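PDB 4GOX: polyketide synthase from Synechococcus sp., which probably transfers a sulfuryl group from the donor PAPS to a polyketide intermediate during olefin biosynthesis, through its sulfotransferase domain. Local coordinates for residues A[26-31]-A[111-116]; A[38-43]-A[222-227]; A[45-50]-A[226-231]; A[54-59]-A[81-86]; A[149-154]-A[201-206]. All coordinates share one frame; numbering follows the deposited sequence.

Interaction 1 (A[26-31]-A[111-116]); sequences IAFILS and DIYAYL
Ile26 and Tyr113 mark the nearest approach of strand 26-30 to helix 109-119, with their CA atoms 8.8 Å apart, a gap that the backbones leave for side chains to bridge. The strand is the middle one of the five-stranded parallel sheet of the P-loop sulfotransferase fold, and the helix packs near its N-terminal end. Ile26 reaches across with its longer branch: CG1 lies anti to the backbone N (chi1 -170°) and CD1 continues the line, bringing this methyl to 3.5 Å from CD2 of Tyr113. CE2 of the same ring is 3.8 Å from Ile26 CD1, which therefore rests obliquely against one flank of the tyrosine. The two side chains cross at about a right angle.

Phe28, two residues further along the strand, meets the far end of the same tyrosine. Its CB points neither at the helix nor away from it, yet the ring ends nearer, and the side chains again cross roughly at right angles. The tyrosine oxygen is not left among carbon atoms alone: a hydrogen bond to Asp127 OD1 on the adjacent strand 124-129 holds the far end of the side chain in place, while Phe146 packs edge-to-face with the ring. The Tyr113 OH sits in the plane of the Phe28 ring, at its edge, 3.8 Å from CE1.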
# COMPACT_ATOMS: atom_id res chain seq x y z
N ILE A 26 6.50 12.18 -1.35
CA ILE A 26 5.73 11.02 -1.80
C ILE A 26 5.53 10.19 -0.56
O ILE A 26 6.37 10.20 0.34
CB ILE A 26 6.42 10.20 -2.95
CG1 ILE A 26 5.44 9.14 -3.53
CG2 ILE A 26 7.78 9.55 -2.50
CD1 ILE A 26 5.86 8.44 -4.70
N ALA A 27 4.43 9.45 -0.52
CA ALA A 27 4.20 8.57 0.60
C ALA A 27 3.77 7.20 0.10
O ALA A 27 3.22 7.09 -0.99
CB ALA A 27 3.17 9.16 1.57
N PHE A 28 4.05 6.17 0.90
CA PHE A 28 3.65 4.81 0.59
C PHE A 28 2.85 4.24 1.74
O PHE A 28 3.19 4.50 2.90
CB PHE A 28 4.90 3.92 0.40
CG PHE A 28 5.75 4.26 -0.79
CD1 PHE A 28 5.57 3.62 -2.00
CD2 PHE A 28 6.76 5.22 -0.69
CE1 PHE A 28 6.35 3.95 -3.11
CE2 PHE A 28 7.53 5.55 -1.79
CZ PHE A 28 7.32 4.91 -3.00
N ILE A 29 1.89 3.37 1.42
CA ILE A 29 1.17 2.57 2.41
C ILE A 29 1.70 1.19 2.14
O ILE A 29 1.49 0.63 1.06
CB ILE A 29 -0.39 2.58 2.34
CG1 ILE A 29 -0.96 3.99 2.56
CG2 ILE A 29 -0.95 1.58 3.39
CD1 ILE A 29 -2.43 4.10 2.17
N LEU A 30 2.46 0.67 3.12
CA LEU A 30 3.07 -0.62 3.03
C LEU A 30 2.49 -1.55 4.06
O LEU A 30 2.34 -1.19 5.23
CB LEU A 30 4.60 -0.52 3.21
CG LEU A 30 5.37 0.43 2.27
CD1 LEU A 30 6.79 0.56 2.73
CD2 LEU A 30 5.34 -0.08 0.82
N SER A 31 2.19 -2.76 3.63
CA SER A 31 1.68 -3.79 4.53
C SER A 31 1.80 -5.14 3.88
O SER A 31 2.11 -5.27 2.69
CB SER A 31 0.21 -3.54 4.86
OG SER A 31 -0.64 -3.79 3.75
N ASP A 111 10.69 8.38 -13.72
CA ASP A 111 9.97 9.34 -14.56
C ASP A 111 8.47 9.26 -14.38
O ASP A 111 7.83 10.31 -14.38
CB ASP A 111 10.37 9.18 -16.04
CG ASP A 111 11.80 9.58 -16.36
OD1 ASP A 111 12.53 9.99 -15.43
OD2 ASP A 111 12.17 9.51 -17.54
N ILE A 112 7.91 8.03 -14.20
CA ILE A 112 6.48 7.81 -13.97
C ILE A 112 6.05 8.45 -12.63
O ILE A 112 5.02 9.11 -12.58
CB ILE A 112 6.06 6.32 -14.10
CG1 ILE A 112 6.59 5.69 -15.41
CG2 ILE A 112 4.56 6.12 -13.97
CD1 ILE A 112 6.06 6.35 -16.77
N TYR A 113 6.87 8.28 -11.57
CA TYR A 113 6.61 8.90 -10.27
C TYR A 113 6.64 10.43 -10.39
O TYR A 113 5.70 11.07 -9.92
CB TYR A 113 7.58 8.41 -9.19
CG TYR A 113 7.21 7.06 -8.60
CD1 TYR A 113 8.03 5.94 -8.78
CD2 TYR A 113 6.06 6.91 -7.83
CE1 TYR A 113 7.72 4.71 -8.20
CE2 TYR A 113 5.73 5.68 -7.26
CZ TYR A 113 6.57 4.59 -7.43
OH TYR A 113 6.21 3.38 -6.89
N ALA A 114 7.68 11.01 -11.04
CA ALA A 114 7.80 12.47 -11.23
C ALA A 114 6.63 13.03 -12.05
O ALA A 114 6.13 14.12 -11.74
CB ALA A 114 9.12 12.82 -11.90
N TYR A 115 6.14 12.24 -13.03
CA TYR A 115 4.99 12.57 -13.86
C TYR A 115 3.73 12.62 -13.00
O TYR A 115 2.99 13.60 -13.07
CB TYR A 115 4.80 11.51 -14.95
CG TYR A 115 3.70 11.83 -15.94
CD1 TYR A 115 3.93 12.67 -17.03
CD2 TYR A 115 2.43 11.25 -15.81
CE1 TYR A 115 2.92 12.96 -17.95
CE2 TYR A 115 1.42 11.53 -16.73
CZ TYR A 115 1.66 12.38 -17.79
OH TYR A 115 0.68 12.64 -18.71
N LEU A 116 3.46 11.57 -12.22
CA LEU A 116 2.26 11.52 -11.39
C LEU A 116 2.25 12.62 -10.32
O LEU A 116 1.21 13.23 -10.10
CB LEU A 116 2.01 10.12 -10.80
CG LEU A 116 1.74 8.98 -11.79
CD1 LEU A 116 1.82 7.63 -11.09
CD2 LEU A 116 0.39 9.10 -12.46

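Interaction 2 (A[38-43]-A[222-227]). With A3P (adenosine-3'-5'-diphosphate), chain B.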
# COMPACT_ATOMS: atom_id res chain seq x y z
N THR A 38 -6.57 -1.47 1.49
CA THR A 38 -7.55 -0.85 0.54
C THR A 38 -8.43 0.16 1.30
O THR A 38 -8.62 1.26 0.81
CB THR A 38 -8.39 -1.91 -0.22
OG1 THR A 38 -7.46 -2.84 -0.79
CG2 THR A 38 -9.26 -1.32 -1.35
N LEU A 39 -8.90 -0.21 2.51
CA LEU A 39 -9.69 0.67 3.39
C LEU A 39 -8.87 1.93 3.71
O LEU A 39 -9.37 3.03 3.51
CB LEU A 39 -10.10 -0.05 4.69
CG LEU A 39 -10.81 0.83 5.75
CD1 LEU A 39 -12.22 1.14 5.36
CD2 LEU A 39 -10.75 0.19 7.12
N LEU A 40 -7.63 1.76 4.16
CA LEU A 40 -6.82 2.94 4.47
C LEU A 40 -6.60 3.84 3.22
O LEU A 40 -6.73 5.06 3.33
CB LEU A 40 -5.46 2.57 5.07
CG LEU A 40 -4.59 3.78 5.47
CD1 LEU A 40 -5.39 4.75 6.39
CD2 LEU A 40 -3.30 3.33 6.16
N ARG A 41 -6.23 3.26 2.07
CA ARG A 41 -6.01 4.08 0.90
C ARG A 41 -7.27 4.74 0.38
O ARG A 41 -7.18 5.85 -0.12
CB ARG A 41 -5.15 3.39 -0.18
CG ARG A 41 -5.89 2.59 -1.21
CD ARG A 41 -6.30 3.41 -2.42
NE ARG A 41 -7.21 2.60 -3.21
CZ ARG A 41 -8.12 3.07 -4.05
NH1 ARG A 41 -8.92 2.23 -4.69
NH2 ARG A 41 -8.24 4.37 -4.25
N VAL A 42 -8.44 4.08 0.54
CA VAL A 42 -9.73 4.65 0.12
C VAL A 42 -10.13 5.77 1.10
O VAL A 42 -10.70 6.78 0.66
CB VAL A 42 -10.84 3.59 -0.10
CG1 VAL A 42 -12.21 4.25 -0.29
CG2 VAL A 42 -10.52 2.72 -1.32
N MET A 43 -9.81 5.62 2.40
CA MET A 43 -10.07 6.65 3.41
C MET A 43 -9.23 7.88 2.99
O MET A 43 -9.79 8.96 2.85
CB MET A 43 -9.63 6.19 4.81
CG MET A 43 -10.59 5.24 5.52
SD MET A 43 -9.67 4.42 6.87
CE MET A 43 -10.89 4.00 7.89
N LYS A 222 -9.07 9.27 15.52
CA LYS A 222 -7.81 9.42 16.24
C LYS A 222 -6.62 8.97 15.40
O LYS A 222 -5.62 9.67 15.34
CB LYS A 222 -7.85 8.63 17.56
CG LYS A 222 -6.60 8.76 18.45
CD LYS A 222 -6.65 7.77 19.60
CE LYS A 222 -5.31 7.66 20.30
NZ LYS A 222 -5.26 6.52 21.25
N VAL A 223 -6.74 7.79 14.76
CA VAL A 223 -5.68 7.21 13.95
C VAL A 223 -5.41 8.04 12.68
O VAL A 223 -4.26 8.37 12.41
CB VAL A 223 -5.93 5.70 13.69
CG1 VAL A 223 -4.90 5.11 12.72
CG2 VAL A 223 -5.93 4.92 15.00
N LEU A 224 -6.46 8.39 11.93
CA LEU A 224 -6.31 9.19 10.72
C LEU A 224 -5.78 10.60 11.03
O LEU A 224 -5.08 11.16 10.20
CB LEU A 224 -7.61 9.21 9.89
CG LEU A 224 -7.97 7.86 9.21
CD1 LEU A 224 -9.47 7.73 8.99
CD2 LEU A 224 -7.21 7.69 7.90
N THR A 225 -6.07 11.15 12.23
CA THR A 225 -5.53 12.45 12.67
C THR A 225 -4.01 12.32 12.79
O THR A 225 -3.29 13.18 12.27
CB THR A 225 -6.24 12.93 13.95
OG1 THR A 225 -7.55 13.36 13.58
CG2 THR A 225 -5.51 14.07 14.66
N ASN A 226 -3.52 11.22 13.40
CA ASN A 226 -2.09 10.93 13.55
C ASN A 226 -1.42 10.77 12.17
O ASN A 226 -0.29 11.24 11.98
CB ASN A 226 -1.87 9.68 14.39
CG ASN A 226 -2.26 9.82 15.83
OD1 ASN A 226 -2.19 10.89 16.43
ND2 ASN A 226 -2.64 8.71 16.44
N ILE A 227 -2.11 10.10 11.23
CA ILE A 227 -1.60 9.88 9.86
C ILE A 227 -1.47 11.25 9.16
O ILE A 227 -0.44 11.50 8.54
CB ILE A 227 -2.47 8.87 9.07
CG1 ILE A 227 -2.38 7.46 9.69
CG2 ILE A 227 -2.06 8.84 7.60
CD1 ILE A 227 -3.31 6.44 9.09
P1 A3P B . -11.56 -9.75 4.63
O1P A3P B . -10.94 -11.05 4.20
O2P A3P B . -12.54 -9.22 3.60
O3P A3P B . -12.00 -9.68 6.07
P2 A3P B . -6.30 -5.43 2.09
O4P A3P B . -4.97 -5.00 2.62
O5P A3P B . -6.32 -6.67 1.24
O6P A3P B . -7.11 -4.28 1.53
O5' A3P B . -7.15 -5.87 3.38
C5' A3P B . -8.39 -6.59 3.23
C4' A3P B . -9.12 -6.59 4.57
O4' A3P B . -9.42 -5.27 5.02
C3' A3P B . -10.47 -7.28 4.56
O3' A3P B . -10.33 -8.69 4.62
C2' A3P B . -11.17 -6.68 5.76
O2' A3P B . -10.95 -7.44 6.95
C1' A3P B . -10.53 -5.31 5.93
N9 A3P B . -11.55 -4.31 5.53
C8 A3P B . -11.96 -4.06 4.26
N7 A3P B . -12.94 -3.13 4.24
C5 A3P B . -13.16 -2.77 5.52
C6 A3P B . -14.09 -1.86 6.21
N6 A3P B . -14.93 -1.12 5.47
N1 A3P B . -14.02 -1.77 7.56
C2 A3P B . -13.14 -2.50 8.30
N3 A3P B . -12.29 -3.39 7.74
C4 A3P B . -12.25 -3.56 6.38
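Leu224 has the most surface buried here, and it fits its two methyls to two residues of helix 37-45. CD2 lies 3.8 Å from CD1 of Leu40, the two side chains sliding past each other in opposite directions. CD1 instead meets Met43, whose extended chain crosses it at about a right angle and places SD 3.9 Å from Leu224 CD1. Leu40 CD1 has a second neighbour one turn on, where Ile227 CD1 reaches it tip to tip. The segments 38-43 and 222-227 cross at -66°, with axes 12.3 Å apart.

The N-terminal turn of helix 37-45 serves the nucleotide. It closes the loop that grips the 5'-phosphate in sulfotransferases: O6P of the bound adenosine-3'-5'-diphosphate accepts bonds from Thr38 N (2.9 Å) and Thr38 OG1 (2.8 Å). Leu39 CD1 lies 3.5 Å from the adenine N6, and its CD2 approaches N1 and C2. An alanine here would lack both methyls, and the six-membered ring of the base would probably lose apolar support and be freer to shift. No hydrogen bond joins 38-43 to 222-227, so what this contact contributes is apolar packing between the phosphate-binding helix and helix 220-231.

Interaction 3 (A[45-50]-A[226-231]); sequences AGHPGL and NICDFL
His47 turns its ring out toward Cys228 with CG anti to the backbone N (chi1 -165°), while Leu50 and Leu231 both run out extended at chi2, so that their methyls meet. The imidazole and the sulfur make a loose pair: SG lies 4.3 Å from CD2 of His47, oblique to the ring, and the sulfur-aromatic contact is a distant one. Leu50 CD1 and Leu231 CD1 touch at 4.2 Å. No hydrogen bond joins the segments, and the contact is purely one of buried side chains.

The histidine is held by its own turn. Residues 47-50 form a type I beta turn whose closing backbone bond, Leu50 N to His47 O, is weak at 3.3 Å; Gly49 N adds a firmer bond to His47 ND1, at 2.8 Å and 158°, with the nitrogen in the ring plane. Since ND1 accepts, NE2 probably carries the proton it gives to Asp234 O, just beyond helix 220-231. One imidazole gripped at both nitrogens thus ties the turn to the chain that follows the helix.

The turn links helix 37-45 to strand 50-51, and just before that strand Gly49 makes a backbone bond with Leu124 of neighbouring strand 124-129. Across from it, helix 220-231 lies over the sheet, with Leu231 on Ile152 of strand 149-155, Phe230 on strands 149-155 and 208-212, and Ile227 against Leu40 and Leu44 of helix 37-45.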
# COMPACT_ATOMS: atom_id res chain seq x y z
N ALA A 45 -8.00 8.80 0.03
CA ALA A 45 -8.44 9.35 -1.26
C ALA A 45 -9.49 10.45 -1.13
O ALA A 45 -9.62 11.28 -2.04
CB ALA A 45 -8.99 8.25 -2.16
N GLY A 46 -10.22 10.45 -0.02
CA GLY A 46 -11.24 11.46 0.26
C GLY A 46 -10.64 12.79 0.64
O GLY A 46 -11.34 13.80 0.57
N HIS A 47 -9.36 12.83 1.06
CA HIS A 47 -8.71 14.08 1.44
C HIS A 47 -8.36 14.92 0.19
O HIS A 47 -7.71 14.41 -0.72
CB HIS A 47 -7.46 13.80 2.28
CG HIS A 47 -6.94 15.00 3.01
ND1 HIS A 47 -6.49 16.12 2.34
CD2 HIS A 47 -6.80 15.19 4.34
CE1 HIS A 47 -6.13 16.97 3.28
NE2 HIS A 47 -6.28 16.46 4.50
N PRO A 48 -8.75 16.22 0.15
CA PRO A 48 -8.43 17.03 -1.04
C PRO A 48 -6.93 17.34 -1.27
O PRO A 48 -6.56 17.71 -2.39
CB PRO A 48 -9.26 18.30 -0.84
CG PRO A 48 -9.47 18.40 0.62
CD PRO A 48 -9.56 16.99 1.12
N GLY A 49 -6.10 17.17 -0.24
CA GLY A 49 -4.67 17.45 -0.32
C GLY A 49 -3.81 16.24 -0.59
O GLY A 49 -2.58 16.35 -0.54
N LEU A 50 -4.44 15.09 -0.85
CA LEU A 50 -3.75 13.82 -1.10
C LEU A 50 -4.30 13.21 -2.36
O LEU A 50 -5.45 13.45 -2.73
CB LEU A 50 -3.95 12.80 0.07
CG LEU A 50 -3.71 13.27 1.51
CD1 LEU A 50 -4.08 12.18 2.50
CD2 LEU A 50 -2.26 13.63 1.74
N ASN A 226 -3.52 11.22 13.40
CA ASN A 226 -2.09 10.93 13.55
C ASN A 226 -1.42 10.77 12.17
O ASN A 226 -0.29 11.24 11.98
CB ASN A 226 -1.87 9.68 14.39
CG ASN A 226 -2.26 9.82 15.83
OD1 ASN A 226 -2.19 10.89 16.43
ND2 ASN A 226 -2.64 8.71 16.44
N ILE A 227 -2.11 10.10 11.23
CA ILE A 227 -1.60 9.88 9.86
C ILE A 227 -1.47 11.25 9.16
O ILE A 227 -0.44 11.50 8.54
CB ILE A 227 -2.47 8.87 9.07
CG1 ILE A 227 -2.38 7.46 9.69
CG2 ILE A 227 -2.06 8.84 7.60
CD1 ILE A 227 -3.31 6.44 9.09
N CYS A 228 -2.50 12.13 9.30
CA CYS A 228 -2.54 13.48 8.76
C CYS A 228 -1.38 14.34 9.30
O CYS A 228 -0.73 15.06 8.53
CB CYS A 228 -3.89 14.14 9.03
SG CYS A 228 -5.23 13.53 7.97
N ASP A 229 -1.11 14.23 10.62
CA ASP A 229 -0.01 14.94 11.28
C ASP A 229 1.32 14.47 10.70
O ASP A 229 2.20 15.29 10.46
CB ASP A 229 -0.05 14.72 12.81
CG ASP A 229 -1.25 15.34 13.53
OD1 ASP A 229 -1.88 16.28 12.97
OD2 ASP A 229 -1.53 14.91 14.67
N PHE A 230 1.43 13.15 10.45
CA PHE A 230 2.62 12.52 9.87
C PHE A 230 2.88 13.01 8.44
O PHE A 230 4.01 13.37 8.11
CB PHE A 230 2.51 10.99 9.94
CG PHE A 230 3.61 10.24 9.23
CD1 PHE A 230 4.90 10.20 9.77
CD2 PHE A 230 3.36 9.51 8.08
CE1 PHE A 230 5.92 9.49 9.12
CE2 PHE A 230 4.38 8.80 7.44
CZ PHE A 230 5.65 8.80 7.96
N LEU A 231 1.81 13.04 7.61
CA LEU A 231 1.87 13.48 6.22
C LEU A 231 1.93 15.02 6.04
O LEU A 231 2.21 15.49 4.94
CB LEU A 231 0.68 12.90 5.43
CG LEU A 231 0.58 11.36 5.35
CD1 LEU A 231 -0.70 10.94 4.67
CD2 LEU A 231 1.80 10.75 4.66

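Interaction 4 (A[54-59]-A[81-86])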
# COMPACT_ATOMS: atom_id res chain seq x y z
N PRO A 54 -5.89 3.55 -6.85
CA PRO A 54 -5.69 2.09 -6.68
C PRO A 54 -4.24 1.72 -7.08
O PRO A 54 -3.58 2.51 -7.75
CB PRO A 54 -6.70 1.48 -7.64
CG PRO A 54 -7.04 2.54 -8.61
CD PRO A 54 -6.81 3.85 -7.97
N GLU A 55 -3.75 0.56 -6.63
CA GLU A 55 -2.38 0.06 -6.82
C GLU A 55 -1.70 0.40 -8.16
O GLU A 55 -2.06 -0.17 -9.19
CB GLU A 55 -2.30 -1.45 -6.57
CG GLU A 55 -2.19 -1.78 -5.09
CD GLU A 55 -2.80 -3.10 -4.67
OE1 GLU A 55 -3.60 -3.09 -3.71
OE2 GLU A 55 -2.40 -4.15 -5.22
N LEU A 56 -0.73 1.34 -8.11
CA LEU A 56 0.11 1.73 -9.25
C LEU A 56 1.07 0.61 -9.65
O LEU A 56 1.33 0.42 -10.84
CB LEU A 56 0.90 3.01 -8.89
CG LEU A 56 0.04 4.25 -8.58
CD1 LEU A 56 0.87 5.33 -7.91
CD2 LEU A 56 -0.61 4.83 -9.87
N HIS A 57 1.60 -0.15 -8.65
CA HIS A 57 2.55 -1.26 -8.87
C HIS A 57 3.73 -0.85 -9.76
O HIS A 57 3.95 -1.42 -10.82
CB HIS A 57 1.85 -2.56 -9.36
CG HIS A 57 2.62 -3.80 -8.98
ND1 HIS A 57 2.92 -4.08 -7.65
CD2 HIS A 57 3.20 -4.74 -9.76
CE1 HIS A 57 3.63 -5.21 -7.67
NE2 HIS A 57 3.82 -5.64 -8.92
N LEU A 58 4.46 0.20 -9.34
CA LEU A 58 5.60 0.78 -10.07
C LEU A 58 6.98 0.44 -9.46
O LEU A 58 7.91 0.11 -10.18
CB LEU A 58 5.45 2.31 -10.10
CG LEU A 58 4.30 2.88 -10.96
CD1 LEU A 58 4.08 4.38 -10.65
CD2 LEU A 58 4.61 2.68 -12.45
N LEU A 59 7.10 0.55 -8.13
CA LEU A 59 8.36 0.33 -7.40
C LEU A 59 9.19 -0.93 -7.73
O LEU A 59 10.41 -0.78 -7.81
CB LEU A 59 8.14 0.54 -5.90
CG LEU A 59 9.36 0.91 -5.03
CD1 LEU A 59 9.92 2.28 -5.42
CD2 LEU A 59 8.96 0.96 -3.57
N GLN A 81 -3.55 3.01 -14.98
CA GLN A 81 -4.48 3.47 -16.02
C GLN A 81 -5.58 4.32 -15.35
O GLN A 81 -5.77 5.48 -15.75
CB GLN A 81 -5.09 2.28 -16.81
CG GLN A 81 -4.17 1.69 -17.87
CD GLN A 81 -3.21 0.62 -17.34
OE1 GLN A 81 -2.71 0.70 -16.20
NE2 GLN A 81 -2.92 -0.40 -18.15
N ARG A 82 -6.19 3.79 -14.26
CA ARG A 82 -7.24 4.44 -13.48
C ARG A 82 -6.76 5.81 -12.98
O ARG A 82 -7.48 6.80 -13.14
CB ARG A 82 -7.73 3.53 -12.35
CG ARG A 82 -9.04 3.97 -11.67
CD ARG A 82 -10.25 3.84 -12.59
NE ARG A 82 -11.39 4.63 -12.14
CZ ARG A 82 -11.61 5.90 -12.47
NH1 ARG A 82 -10.76 6.55 -13.25
NH2 ARG A 82 -12.69 6.53 -12.03
N ALA A 83 -5.53 5.87 -12.44
CA ALA A 83 -4.91 7.13 -11.98
C ALA A 83 -4.87 8.19 -13.09
O ALA A 83 -5.28 9.33 -12.87
CB ALA A 83 -3.50 6.87 -11.47
N LEU A 84 -4.36 7.81 -14.27
CA LEU A 84 -4.20 8.66 -15.46
C LEU A 84 -5.56 9.17 -15.98
O LEU A 84 -5.69 10.36 -16.29
CB LEU A 84 -3.51 7.86 -16.56
CG LEU A 84 -2.05 7.48 -16.36
CD1 LEU A 84 -1.62 6.51 -17.44
CD2 LEU A 84 -1.16 8.74 -16.34
N MET A 85 -6.55 8.26 -16.07
CA MET A 85 -7.92 8.56 -16.44
C MET A 85 -8.42 9.68 -15.51
O MET A 85 -8.73 10.76 -16.01
CB MET A 85 -8.80 7.31 -16.25
CG MET A 85 -8.70 6.32 -17.36
SD MET A 85 -9.79 4.90 -17.06
CE MET A 85 -11.33 5.71 -16.67
N ASP A 86 -8.40 9.46 -14.17
CA ASP A 86 -8.82 10.43 -13.16
C ASP A 86 -8.02 11.74 -13.19
O ASP A 86 -8.64 12.81 -13.25
CB ASP A 86 -8.79 9.82 -11.75
CG ASP A 86 -9.26 10.77 -10.67
OD1 ASP A 86 -10.48 11.07 -10.63
OD2 ASP A 86 -8.41 11.29 -9.92
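Arg82 meets Pro54 with the base of its side chain and then leaves it. Its CB lies 3.9 Å from the proline CG, and so does its own CG, so the ring corner of Pro54 rests against the CB-CG bond of the arginine. A turn at chi2 (69°) then carries the chain away from the loop, and NE ends in a salt bridge with Asp250 OD2; NH2 has a long, weak ion pair with Asp246. The arginine is poorly ordered, so its contacts should be read with caution.

One residue on, Ala83 CB takes CD2 of Leu56 at 3.9 Å. Between Pro54 and Leu56, Glu55 turns elsewhere to a salt bridge with Lys128, which also bonds Thr38 OG1 at the nucleotide site. Across 54-59 and 81-86 the contact is thus made by carbon atoms, while the guanidinium is paired mainly with Asp250, outside both segments.

Interaction 5 (A[149-154]-A[201-206]); sequences AKYIHL and RTVGAD
Lys150 and Tyr151 of strand 149-155 touch the loop that follows helix 181-202. Ala149, at the start, reaches no side chain of 201-206, but its carbonyl oxygen bonds Arg207 NH2 and its carbonyl carbon lies under one face of the Tyr151 ring, toward the rim. Lys150 then bends at its last torsion (chi4 83°) and lays CE 3.9 Å from the backbone O of Asp206, a touch rather than a hydrogen bond. Tyr151 makes the larger contact. Val203 crosses it at about a right angle: CG2 of Val203 comes to the ring edge, near its plane, 4.1 Å from CD2 of Tyr151, and Val203 CG1 lies as far from CE2. The hydroxyl is bonded to Ser142 and Glu143, which holds the far end of the side chain on helix 136-145.

Next along the strand, Ile152 packs on helix 220-231 instead. Val203 is the first residue to leave helical geometry, and the chain runs from it into strand 208-212, parallel to and beside strand 149-155: the beta-alpha-beta crossover that recurs in P-loop folds.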
# COMPACT_ATOMS: atom_id res chain seq x y z
N ALA A 149 10.77 10.34 0.78
CA ALA A 149 9.66 9.36 0.84
C ALA A 149 9.24 9.13 2.29
O ALA A 149 10.09 9.03 3.18
CB ALA A 149 10.07 8.04 0.21
N LYS A 150 7.93 9.06 2.53
CA LYS A 150 7.37 8.75 3.85
C LYS A 150 6.71 7.39 3.76
O LYS A 150 6.06 7.08 2.76
CB LYS A 150 6.36 9.80 4.33
CG LYS A 150 7.03 11.07 4.82
CD LYS A 150 5.97 11.99 5.45
CE LYS A 150 6.55 13.30 5.93
NZ LYS A 150 6.67 14.28 4.83
N TYR A 151 6.86 6.59 4.80
CA TYR A 151 6.29 5.25 4.81
C TYR A 151 5.27 5.04 5.93
O TYR A 151 5.61 5.15 7.11
CB TYR A 151 7.41 4.19 4.92
CG TYR A 151 8.51 4.40 3.90
CD1 TYR A 151 8.32 4.05 2.56
CD2 TYR A 151 9.70 5.02 4.26
CE1 TYR A 151 9.31 4.27 1.62
CE2 TYR A 151 10.70 5.23 3.32
CZ TYR A 151 10.50 4.88 2.00
OH TYR A 151 11.50 5.08 1.09
N ILE A 152 4.04 4.68 5.55
CA ILE A 152 2.98 4.30 6.49
C ILE A 152 3.00 2.76 6.52
O ILE A 152 2.71 2.12 5.51
CB ILE A 152 1.60 4.84 6.04
CG1 ILE A 152 1.59 6.39 6.04
CG2 ILE A 152 0.49 4.28 6.97
CD1 ILE A 152 0.41 6.98 5.26
N HIS A 153 3.43 2.18 7.64
CA HIS A 153 3.48 0.74 7.82
C HIS A 153 2.18 0.32 8.51
O HIS A 153 2.04 0.49 9.72
CB HIS A 153 4.72 0.35 8.66
CG HIS A 153 4.88 -1.12 8.93
ND1 HIS A 153 5.90 -1.59 9.76
CD2 HIS A 153 4.22 -2.19 8.42
CE1 HIS A 153 5.77 -2.90 9.76
NE2 HIS A 153 4.77 -3.31 8.97
N LEU A 154 1.25 -0.23 7.74
CA LEU A 154 -0.04 -0.67 8.28
C LEU A 154 0.10 -2.11 8.71
O LEU A 154 0.57 -2.94 7.94
CB LEU A 154 -1.17 -0.44 7.25
CG LEU A 154 -2.55 -1.01 7.57
CD1 LEU A 154 -3.15 -0.36 8.81
CD2 LEU A 154 -3.46 -0.81 6.41
N ARG A 201 13.45 1.37 10.39
CA ARG A 201 14.61 1.60 11.25
C ARG A 201 15.70 2.40 10.55
O ARG A 201 16.37 3.20 11.22
CB ARG A 201 15.19 0.28 11.79
CG ARG A 201 14.39 -0.32 12.92
CD ARG A 201 15.22 -1.26 13.78
NE ARG A 201 14.39 -1.91 14.80
CZ ARG A 201 13.87 -3.13 14.68
NH1 ARG A 201 14.10 -3.85 13.59
NH2 ARG A 201 13.13 -3.64 15.65
N THR A 202 15.90 2.19 9.23
CA THR A 202 16.93 2.90 8.45
C THR A 202 16.56 4.37 8.25
O THR A 202 17.45 5.21 8.21
CB THR A 202 17.25 2.21 7.12
OG1 THR A 202 16.12 2.31 6.26
CG2 THR A 202 17.69 0.76 7.29
N VAL A 203 15.27 4.68 8.12
CA VAL A 203 14.80 6.07 7.94
C VAL A 203 14.34 6.61 9.31
O VAL A 203 14.09 5.83 10.23
CB VAL A 203 13.71 6.18 6.84
CG1 VAL A 203 14.15 5.50 5.55
CG2 VAL A 203 12.36 5.64 7.30
N GLY A 204 14.19 7.91 9.46
CA GLY A 204 13.74 8.42 10.76
C GLY A 204 12.30 8.09 11.12
O GLY A 204 11.56 7.52 10.30
N ALA A 205 11.86 8.50 12.33
CA ALA A 205 10.46 8.38 12.75
C ALA A 205 9.73 9.49 11.99
O ALA A 205 8.52 9.45 11.82
CB ALA A 205 10.33 8.60 14.25
N ASP A 206 10.51 10.47 11.48
CA ASP A 206 10.04 11.56 10.64
C ASP A 206 9.54 11.03 9.29
O ASP A 206 8.70 11.67 8.68
CB ASP A 206 11.19 12.57 10.42
CG ASP A 206 11.64 13.33 11.67
OD1 ASP A 206 10.76 13.88 12.38
OD2 ASP A 206 12.86 13.40 11.91

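Overall arrangement
All five contacts gather round one parallel sheet, ordered 50-51, 124-129, 26-30, 149-155, 208-212. Interactions 1 and 5 use the neighbouring strands 26-30 and 149-155, their centres about 14 Å apart, and interaction 1 closes before interaction 5 opens. Interaction 4 falls within the chain span of interactions 1, 2 and 3, and interaction 5 within that of 2 and 3. Interactions 2 and 3, centres about 8 Å apart, share Asn226 and Ile227. Interaction 4 meets interaction 1 through Leu58 and Tyr113, centres about 10 Å apart. Helix 220-231 thus packs beside nucleotide-binding helix 37-45, so residues far apart in the chain meet on one side of the sheet.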